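Local coordinates for protein peptidyl tryptophan dihydroxylase (Pseudomonas putida, PDB 7CTQ) that uses FAD to carry out, as a flavoprotein monooxygenase, the dihydroxylation of a peptidyl tryptophan, a step essential for tryptophylquinone cofactor biogenesis, at residues L54-A62 and R96-R104; S280-V288 and A302-L313. One frame throughout, in Å; residues are numbered along the deposited sequence. Where two conformers were deposited one is given.

Contact 1 (L54-A62 and R96-R104)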
loop_
_atom_site.group_PDB
_atom_site.type_symbol
_atom_site.label_atom_id
_atom_site.label_comp_id
_atom_site.label_asym_id
_atom_site.label_seq_id
_atom_site.Cartn_x
_atom_site.Cartn_y
_atom_site.Cartn_z
ATOM N N LEU A 54 -8.757 3.939 -7.853
ATOM C CA LEU A 54 -9.701 2.963 -7.322
ATOM C C LEU A 54 -10.738 2.533 -8.348
ATOM O O LEU A 54 -11.297 1.441 -8.211
ATOM C CB LEU A 54 -10.406 3.519 -6.082
ATOM C CG LEU A 54 -9.847 2.987 -4.759
ATOM C CD1 LEU A 54 -10.233 3.882 -3.602
ATOM C CD2 LEU A 54 -10.308 1.563 -4.507
ATOM N N ARG A 55 -11.014 3.353 -9.364
ATOM C CA ARG A 55 -11.884 2.894 -10.437
ATOM C C ARG A 55 -11.091 2.249 -11.567
ATOM O O ARG A 55 -11.624 1.386 -12.273
ATOM C CB ARG A 55 -12.757 4.051 -10.962
ATOM C CG ARG A 55 -13.444 3.745 -12.289
ATOM C CD ARG A 55 -14.901 3.271 -12.118
ATOM N NE ARG A 55 -14.995 1.820 -11.922
ATOM C CZ ARG A 55 -16.006 1.192 -11.317
ATOM N NH1 ARG A 55 -17.061 1.868 -10.873
ATOM N NH2 ARG A 55 -15.982 -0.128 -11.193
ATOM N N HIS A 56 -9.819 2.620 -11.723
ATOM C CA HIS A 56 -8.917 1.846 -12.575
ATOM C C HIS A 56 -8.960 0.367 -12.215
ATOM O O HIS A 56 -8.950 -0.501 -13.098
ATOM C CB HIS A 56 -7.490 2.392 -12.444
ATOM C CG HIS A 56 -6.435 1.545 -13.094
ATOM N ND1 HIS A 56 -6.684 0.751 -14.193
ATOM C CD2 HIS A 56 -5.121 1.385 -12.803
ATOM C CE1 HIS A 56 -5.572 0.129 -14.543
ATOM N NE2 HIS A 56 -4.609 0.497 -13.717
ATOM N N VAL A 57 -9.030 0.061 -10.920
ATOM C CA VAL A 57 -9.083 -1.328 -10.479
ATOM C C VAL A 57 -10.492 -1.903 -10.530
ATOM O O VAL A 57 -10.663 -3.126 -10.443
ATOM C CB VAL A 57 -8.516 -1.463 -9.057
ATOM C CG1 VAL A 57 -8.127 -2.887 -8.800
ATOM C CG2 VAL A 57 -7.310 -0.574 -8.889
ATOM N N GLY A 58 -11.510 -1.066 -10.666
ATOM C CA GLY A 58 -12.872 -1.545 -10.707
ATOM C C GLY A 58 -13.627 -1.475 -9.400
ATOM O O GLY A 58 -14.636 -2.173 -9.255
ATOM N N LEU A 59 -13.171 -0.665 -8.446
ATOM C CA LEU A 59 -13.889 -0.426 -7.199
ATOM C C LEU A 59 -14.515 0.963 -7.151
ATOM O O LEU A 59 -14.937 1.407 -6.078
ATOM C CB LEU A 59 -12.954 -0.616 -5.997
ATOM C CG LEU A 59 -12.082 -1.873 -5.991
ATOM C CD1 LEU A 59 -11.120 -1.866 -4.807
ATOM C CD2 LEU A 59 -12.947 -3.120 -5.970
ATOM N N GLY A 60 -14.585 1.660 -8.287
ATOM C CA GLY A 60 -15.084 3.024 -8.303
ATOM C C GLY A 60 -16.560 3.165 -7.987
ATOM O O GLY A 60 -17.013 4.273 -7.690
ATOM N N GLY A 61 -17.330 2.080 -8.063
ATOM C CA GLY A 61 -18.725 2.158 -7.659
ATOM C C GLY A 61 -18.870 2.312 -6.157
ATOM O O GLY A 61 -19.690 3.102 -5.676
ATOM N N ALA A 62 -18.069 1.569 -5.404
ATOM C CA ALA A 62 -17.928 1.598 -3.960
ATOM C C ALA A 62 -17.386 2.907 -3.452
ATOM O O ALA A 62 -17.038 3.004 -2.271
ATOM C CB ALA A 62 -17.008 0.457 -3.521
ATOM N N ARG A 96 -18.310 -1.608 3.188
ATOM C CA ARG A 96 -19.636 -2.122 2.869
ATOM C C ARG A 96 -19.936 -1.959 1.386
ATOM O O ARG A 96 -20.588 -2.812 0.776
ATOM C CB ARG A 96 -20.695 -1.419 3.720
ATOM C CG ARG A 96 -20.805 -1.920 5.160
ATOM C CD ARG A 96 -22.049 -1.349 5.856
ATOM N NE ARG A 96 -21.784 -0.091 6.559
ATOM C CZ ARG A 96 -22.276 1.093 6.198
ATOM N NH1 ARG A 96 -23.065 1.195 5.134
ATOM N NH2 ARG A 96 -21.979 2.182 6.900
ATOM N N ALA A 97 -19.434 -0.892 0.780
ATOM C CA ALA A 97 -19.677 -0.686 -0.637
ATOM C C ALA A 97 -18.790 -1.551 -1.527
ATOM O O ALA A 97 -19.171 -1.837 -2.667
ATOM C CB ALA A 97 -19.458 0.784 -0.971
ATOM N N LEU A 98 -17.604 -1.950 -1.045
ATOM C CA LEU A 98 -16.724 -2.808 -1.833
ATOM C C LEU A 98 -17.399 -4.124 -2.192
ATOM O O LEU A 98 -17.130 -4.688 -3.259
ATOM C CB LEU A 98 -15.421 -3.075 -1.079
ATOM C CG LEU A 98 -14.355 -1.969 -1.079
ATOM C CD1 LEU A 98 -13.171 -2.330 -0.180
ATOM C CD2 LEU A 98 -13.883 -1.652 -2.495
ATOM N N ARG A 99 -18.284 -4.621 -1.328
ATOM C CA ARG A 99 -18.907 -5.915 -1.586
ATOM C C ARG A 99 -19.818 -5.866 -2.809
ATOM O O ARG A 99 -19.966 -6.876 -3.505
ATOM C CB ARG A 99 -19.689 -6.373 -0.355
ATOM C CG ARG A 99 -19.213 -5.756 0.953
ATOM C CD ARG A 99 -17.778 -6.132 1.259
ATOM N NE ARG A 99 -17.707 -7.254 2.189
ATOM C CZ ARG A 99 -17.907 -7.151 3.500
ATOM N NH1 ARG A 99 -18.189 -5.970 4.038
ATOM N NH2 ARG A 99 -17.823 -8.225 4.276
ATOM N N ASP A 100 -20.435 -4.709 -3.084
ATOM C CA ASP A 100 -21.286 -4.573 -4.266
ATOM C C ASP A 100 -20.474 -4.744 -5.542
ATOM O O ASP A 100 -20.884 -5.458 -6.466
ATOM C CB ASP A 100 -21.988 -3.209 -4.274
ATOM C CG ASP A 100 -22.786 -2.946 -3.012
ATOM O OD1 ASP A 100 -22.941 -3.888 -2.201
ATOM O OD2 ASP A 100 -23.242 -1.793 -2.819
ATOM N N ASP A 101 -19.317 -4.083 -5.611
ATOM C CA ASP A 101 -18.471 -4.190 -6.793
ATOM C C ASP A 101 -17.976 -5.613 -6.997
ATOM O O ASP A 101 -17.797 -6.050 -8.138
ATOM C CB ASP A 101 -17.293 -3.226 -6.682
ATOM C CG ASP A 101 -17.736 -1.804 -6.406
ATOM O OD1 ASP A 101 -18.557 -1.610 -5.482
ATOM O OD2 ASP A 101 -17.267 -0.884 -7.115
ATOM N N LEU A 102 -17.761 -6.351 -5.910
ATOM C CA LEU A 102 -17.345 -7.741 -6.042
ATOM C C LEU A 102 -18.473 -8.598 -6.614
ATOM O O LEU A 102 -18.274 -9.335 -7.591
ATOM C CB LEU A 102 -16.868 -8.268 -4.688
ATOM C CG LEU A 102 -15.551 -7.648 -4.196
ATOM C CD1 LEU A 102 -15.364 -7.838 -2.691
ATOM C CD2 LEU A 102 -14.354 -8.213 -4.967
ATOM N N GLN A 103 -19.673 -8.498 -6.031
ATOM C CA GLN A 103 -20.803 -9.261 -6.552
ATOM C C GLN A 103 -21.120 -8.851 -7.983
ATOM O O GLN A 103 -21.465 -9.696 -8.817
ATOM C CB GLN A 103 -22.021 -9.093 -5.646
ATOM C CG GLN A 103 -22.141 -10.195 -4.599
ATOM C CD GLN A 103 -23.224 -9.937 -3.562
ATOM O OE1 GLN A 103 -23.430 -8.802 -3.128
ATOM N NE2 GLN A 103 -23.918 -10.997 -3.154
ATOM N N ARG A 104 -20.963 -7.565 -8.301
ATOM C CA ARG A 104 -21.128 -7.128 -9.683
ATOM C C ARG A 104 -20.134 -7.826 -10.606
ATOM O O ARG A 104 -20.464 -8.160 -11.750
ATOM C CB ARG A 104 -20.973 -5.610 -9.766
ATOM C CG ARG A 104 -21.506 -4.992 -11.049
ATOM C CD ARG A 104 -22.269 -3.697 -10.779
ATOM N NE ARG A 104 -21.553 -2.813 -9.863
ATOM C CZ ARG A 104 -21.916 -2.585 -8.604
ATOM N NH1 ARG A 104 -23.000 -3.171 -8.107
ATOM N NH2 ARG A 104 -21.199 -1.768 -7.840
#

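Contact 2 (S280-V288 and A302-L313)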
loop_
_atom_site.group_PDB
_atom_site.type_symbol
_atom_site.label_atom_id
_atom_site.label_comp_id
_atom_site.label_asym_id
_atom_site.label_seq_id
_atom_site.Cartn_x
_atom_site.Cartn_y
_atom_site.Cartn_z
ATOM N N SER A 280 -1.222 -0.905 -5.176
ATOM C CA SER A 280 0.005 -1.205 -5.917
ATOM C C SER A 280 0.525 -2.599 -5.598
ATOM O O SER A 280 1.075 -3.284 -6.472
ATOM C CB SER A 280 1.084 -0.171 -5.592
ATOM O OG SER A 280 0.655 1.119 -5.987
ATOM N N SER A 281 0.382 -3.025 -4.341
ATOM C CA SER A 281 0.900 -4.326 -3.947
ATOM C C SER A 281 0.067 -5.453 -4.538
ATOM O O SER A 281 0.578 -6.560 -4.723
ATOM C CB SER A 281 0.940 -4.430 -2.423
ATOM O OG SER A 281 -0.371 -4.556 -1.893
ATOM N N ALA A 282 -1.203 -5.186 -4.860
ATOM C CA ALA A 282 -2.086 -6.195 -5.432
ATOM C C ALA A 282 -2.142 -6.148 -6.949
ATOM O O ALA A 282 -2.699 -7.067 -7.562
ATOM C CB ALA A 282 -3.508 -6.035 -4.869
ATOM N N LEU A 283 -1.553 -5.117 -7.565
ATOM C CA LEU A 283 -1.728 -4.888 -8.995
ATOM C C LEU A 283 -1.291 -6.094 -9.819
ATOM O O LEU A 283 -1.988 -6.501 -10.751
ATOM C CB LEU A 283 -0.949 -3.640 -9.423
ATOM C CG LEU A 283 -1.034 -3.260 -10.908
ATOM C CD1 LEU A 283 -2.415 -2.696 -11.257
ATOM C CD2 LEU A 283 0.089 -2.294 -11.337
ATOM N N GLN A 284 -0.141 -6.680 -9.497
ATOM C CA GLN A 284 0.334 -7.828 -10.255
ATOM C C GLN A 284 0.198 -9.134 -9.482
ATOM O O GLN A 284 0.729 -10.162 -9.912
ATOM C CB GLN A 284 1.770 -7.572 -10.724
ATOM C CG GLN A 284 1.772 -6.415 -11.733
ATOM C CD GLN A 284 3.149 -5.857 -12.066
ATOM O OE1 GLN A 284 4.172 -6.331 -11.576
ATOM N NE2 GLN A 284 3.174 -4.844 -12.931
ATOM N N ALA A 285 -0.538 -9.126 -8.373
ATOM C CA ALA A 285 -0.871 -10.382 -7.703
ATOM C C ALA A 285 -1.628 -11.345 -8.615
ATOM O O ALA A 285 -1.274 -12.538 -8.644
ATOM C CB ALA A 285 -1.657 -10.086 -6.416
ATOM N N PRO A 286 -2.636 -10.919 -9.392
ATOM C CA PRO A 286 -3.326 -11.900 -10.251
ATOM C C PRO A 286 -2.417 -12.636 -11.229
ATOM O O PRO A 286 -2.624 -13.836 -11.441
ATOM C CB PRO A 286 -4.386 -11.050 -10.970
ATOM C CG PRO A 286 -4.677 -9.954 -10.026
ATOM C CD PRO A 286 -3.353 -9.627 -9.378
ATOM N N VAL A 287 -1.410 -11.984 -11.827
ATOM C CA VAL A 287 -0.565 -12.749 -12.740
ATOM C C VAL A 287 0.334 -13.710 -11.965
ATOM O O VAL A 287 0.716 -14.772 -12.488
ATOM C CB VAL A 287 0.264 -11.846 -13.680
ATOM C CG1 VAL A 287 -0.613 -11.250 -14.789
ATOM C CG2 VAL A 287 0.975 -10.747 -12.899
ATOM N N VAL A 288 0.717 -13.359 -10.737
ATOM C CA VAL A 288 1.527 -14.286 -9.946
ATOM C C VAL A 288 0.707 -15.537 -9.641
ATOM O O VAL A 288 1.160 -16.672 -9.850
ATOM C CB VAL A 288 2.047 -13.598 -8.667
ATOM C CG1 VAL A 288 2.685 -14.612 -7.711
ATOM C CG2 VAL A 288 3.093 -12.499 -9.026
ATOM N N ALA A 302 7.745 -17.150 -9.909
ATOM C CA ALA A 302 6.588 -16.361 -9.515
ATOM C C ALA A 302 6.732 -15.859 -8.090
ATOM O O ALA A 302 6.368 -14.717 -7.788
ATOM C CB ALA A 302 5.298 -17.185 -9.678
ATOM N N ARG A 303 7.270 -16.691 -7.195
ATOM C CA ARG A 303 7.423 -16.249 -5.814
ATOM C C ARG A 303 8.445 -15.129 -5.721
ATOM O O ARG A 303 8.220 -14.131 -5.025
ATOM C CB ARG A 303 7.827 -17.417 -4.907
ATOM C CG ARG A 303 6.711 -18.465 -4.691
ATOM C CD ARG A 303 7.261 -19.809 -4.168
ATOM N NE ARG A 303 7.534 -19.736 -2.735
ATOM C CZ ARG A 303 7.759 -20.784 -1.949
ATOM N NH1 ARG A 303 7.998 -20.593 -0.659
ATOM N NH2 ARG A 303 7.751 -22.017 -2.449
ATOM N N GLN A 304 9.565 -15.274 -6.436
ATOM C CA GLN A 304 10.585 -14.233 -6.427
ATOM C C GLN A 304 10.041 -12.938 -7.015
ATOM O O GLN A 304 10.310 -11.847 -6.500
ATOM C CB GLN A 304 11.817 -14.701 -7.196
ATOM C CG GLN A 304 12.937 -13.649 -7.212
ATOM C CD GLN A 304 14.130 -14.065 -8.055
ATOM O OE1 GLN A 304 14.345 -15.247 -8.283
ATOM N NE2 GLN A 304 14.913 -13.083 -8.524
ATOM N N PHE A 305 9.237 -13.041 -8.074
ATOM C CA PHE A 305 8.674 -11.837 -8.673
ATOM C C PHE A 305 7.847 -11.053 -7.655
ATOM O O PHE A 305 7.988 -9.827 -7.533
ATOM C CB PHE A 305 7.830 -12.202 -9.903
ATOM C CG PHE A 305 7.336 -11.006 -10.651
ATOM C CD1 PHE A 305 6.133 -10.401 -10.301
ATOM C CD2 PHE A 305 8.092 -10.459 -11.678
ATOM C CE1 PHE A 305 5.686 -9.262 -10.959
ATOM C CE2 PHE A 305 7.646 -9.327 -12.360
ATOM C CZ PHE A 305 6.445 -8.721 -11.991
ATOM N N HIS A 306 6.995 -11.741 -6.896
ATOM C CA HIS A 306 6.137 -11.039 -5.946
ATOM C C HIS A 306 6.930 -10.479 -4.765
ATOM O O HIS A 306 6.733 -9.325 -4.374
ATOM C CB HIS A 306 5.020 -11.962 -5.446
ATOM C CG HIS A 306 3.959 -11.244 -4.671
ATOM N ND1 HIS A 306 3.189 -10.239 -5.220
ATOM C CD2 HIS A 306 3.545 -11.379 -3.387
ATOM C CE1 HIS A 306 2.350 -9.782 -4.304
ATOM N NE2 HIS A 306 2.540 -10.465 -3.187
ATOM N N GLN A 307 7.807 -11.294 -4.169
ATOM C CA GLN A 307 8.599 -10.831 -3.032
ATOM C C GLN A 307 9.376 -9.572 -3.385
ATOM O O GLN A 307 9.324 -8.570 -2.666
ATOM C CB GLN A 307 9.577 -11.918 -2.586
ATOM C CG GLN A 307 8.990 -13.045 -1.787
ATOM C CD GLN A 307 9.809 -14.306 -1.939
ATOM O OE1 GLN A 307 11.040 -14.272 -1.884
ATOM N NE2 GLN A 307 9.134 -15.421 -2.184
ATOM N N GLN A 308 10.115 -9.616 -4.489
ATOM C CA GLN A 308 10.988 -8.502 -4.836
ATOM C C GLN A 308 10.198 -7.253 -5.215
ATOM O O GLN A 308 10.604 -6.135 -4.872
ATOM C CB GLN A 308 11.934 -8.934 -5.953
ATOM C CG GLN A 308 12.837 -10.084 -5.508
ATOM C CD GLN A 308 13.859 -10.447 -6.562
ATOM O OE1 GLN A 308 13.573 -10.401 -7.751
ATOM N NE2 GLN A 308 15.064 -10.788 -6.129
ATOM N N ARG A 309 9.067 -7.409 -5.908
ATOM C CA ARG A 309 8.205 -6.257 -6.163
ATOM C C ARG A 309 7.711 -5.645 -4.854
ATOM O O ARG A 309 7.797 -4.426 -4.652
ATOM C CB ARG A 309 7.020 -6.655 -7.054
ATOM C CG ARG A 309 5.942 -5.555 -7.161
ATOM C CD ARG A 309 4.837 -5.873 -8.188
ATOM N NE ARG A 309 3.732 -4.908 -8.116
ATOM C CZ ARG A 309 3.769 -3.695 -8.671
ATOM N NH1 ARG A 309 4.849 -3.300 -9.336
ATOM N NH2 ARG A 309 2.731 -2.875 -8.565
ATOM N N ILE A 310 7.192 -6.482 -3.944
ATOM C CA ILE A 310 6.665 -5.978 -2.676
ATOM C C ILE A 310 7.749 -5.235 -1.898
ATOM O O ILE A 310 7.502 -4.170 -1.322
ATOM C CB ILE A 310 6.072 -7.134 -1.841
ATOM C CG1 ILE A 310 4.818 -7.716 -2.505
ATOM C CG2 ILE A 310 5.761 -6.672 -0.440
ATOM C CD1 ILE A 310 3.786 -6.686 -2.873
ATOM N N GLU A 311 8.964 -5.789 -1.855
ATOM C CA GLU A 311 10.024 -5.128 -1.105
ATOM C C GLU A 311 10.386 -3.783 -1.737
ATOM O O GLU A 311 10.526 -2.773 -1.031
ATOM C CB GLU A 311 11.243 -6.047 -1.000
ATOM C CG GLU A 311 12.450 -5.367 -0.364
ATOM C CD GLU A 311 13.464 -6.347 0.209
ATOM O OE1 GLU A 311 14.483 -5.877 0.752
ATOM O OE2 GLU A 311 13.247 -7.581 0.127
ATOM N N GLN A 312 10.505 -3.733 -3.068
ATOM C CA GLN A 312 10.829 -2.458 -3.707
ATOM C C GLN A 312 9.712 -1.426 -3.514
ATOM O O GLN A 312 9.991 -0.242 -3.263
ATOM C CB GLN A 312 11.141 -2.674 -5.185
ATOM C CG GLN A 312 12.444 -3.429 -5.392
ATOM C CD GLN A 312 13.638 -2.767 -4.699
ATOM O OE1 GLN A 312 14.264 -3.346 -3.800
ATOM N NE2 GLN A 312 13.939 -1.543 -5.098
ATOM N N LEU A 313 8.442 -1.850 -3.614
ATOM C CA LEU A 313 7.336 -0.939 -3.314
ATOM C C LEU A 313 7.450 -0.396 -1.892
ATOM O O LEU A 313 7.408 0.822 -1.675
ATOM C CB LEU A 313 5.980 -1.644 -3.512
ATOM C CG LEU A 313 5.443 -1.957 -4.917
ATOM C CD1 LEU A 313 4.127 -2.733 -4.819
ATOM C CD2 LEU A 313 5.232 -0.711 -5.770
HETATM O O HOH W 1 1.641 -6.414 -7.318
#

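Contact 1 (L54-A62 and R96-R104)
R55 and D101 face each other between the end of helix 48-56 and helix 91-104, with R55 NH2 4.3 Å from D101 OD2. That oxygen lies well off the guanidinium plane, so charge alone links the two. G58, with positive phi, is the C-prime residue of a Schellman motif that turns the chain out of its helix; L59 N returns to L54 O, while the bond from G58 N to R55 O is weak. L59 then takes the CD2 methyl of L98 against its branched end, L59 CD1 to L98 CD2 at 3.6 Å, the two side chains crossing obliquely. L59 also packs on A18 and I22 of helix 15-27, placing this pair next to what is probably a Rossmann-type FAD-binding fold. Next come G61 N and A62 N, both 3.1 Å from D101 OD2. The A62 bond, 151° at the hydrogen, uses the syn lone pair; that from G61 is weak. With CG beside its own backbone N (chi1 -53°), D101 holds the carboxylate out to this turn. A62 CB wedges against helix 91-104, 3.6 Å from A97 CB. Within that helix R104 NH2 forms a salt bridge to D101 OD1 (3.5 Å). Were D101 an alanine, the two amides would probably lose their acceptor and R104 its carboxylate. One good and one weak amide bond, with R104 and R55 nearby, would probably favour the charged form of this buried acid, although the carbonyl A97 O, 2.9 Å from D101 OD1, works against it.

Contact 2 (S280-V288 and A302-L313)
S281 CA and I310 CA lie 6.1 Å apart at one end of the contact, V288 CA and A302 CA 5.5 Å apart at the other, so the two segments run in opposite senses. A302-L313 is continuous helix, part of 299-327. Facing it, S280-V288 passes from helix 274-282 through a type I turn, A282 to A285, into helix 285-294, with Q284 at the N-cap position. R309 reaches into this junction. Its chain runs extended from CG to NE, and CG stands opposite the backbone N (chi1 170°), which carries the guanidinium to the S280 carbonyl: R309 NH2 donates to S280 O at 2.7 Å, 147° at the hydrogen. At its edge, R309 NE gives a hydrogen bond to a water 2.7 Å away. The same water accepts from Q284 N and donates to S280 O and, weakly, S281 O. One face of the guanidinium takes the CD1 methyl of L313; over the opposite face lies the Q284 amide, the planes 31° apart. Q284 OE1 continues to the rim of the F305 ring, in its plane and 3.3 Å from F305 CZ. Farther along, V288 sets CG1 against A302 O and CB, and CG2 3.9 Å from F305 CD1. S281 CB meets I310 CD1 at 3.7 Å, while S281 OG is hydrogen-bonded to S278 O and G261 N. H306 NE2 turns to R259 O. A turn joining two helices near the bound FAD thus packs antiparallel on a long helix, its carbonyls served by one arginine, directly and through a four-partner water; the sandwiched guanidinium is probably limited in how far it can turn.

The two contacts come in series along the chain: contact 1 closes before contact 2 opens. Their centres lie about 22 Å apart, though their nearest atoms come within about 5 Å without touching. Helix 15-27, whose start carries the last glycine of a probable Rossmann-type GxGxxG motif, is common ground: L59 and L102 of contact 1 and A282, A285 and P286 of contact 2 all rest on it. Helix 274-282 is a second bridge, since L54 packs on I275 and L279 while S280-V288 continues from the same helix. Both contacts approach the cofactor, with the side chains of L98 and S281 about 7 and 6 Å from FAD, consistent with second-shell packing around the FAD site.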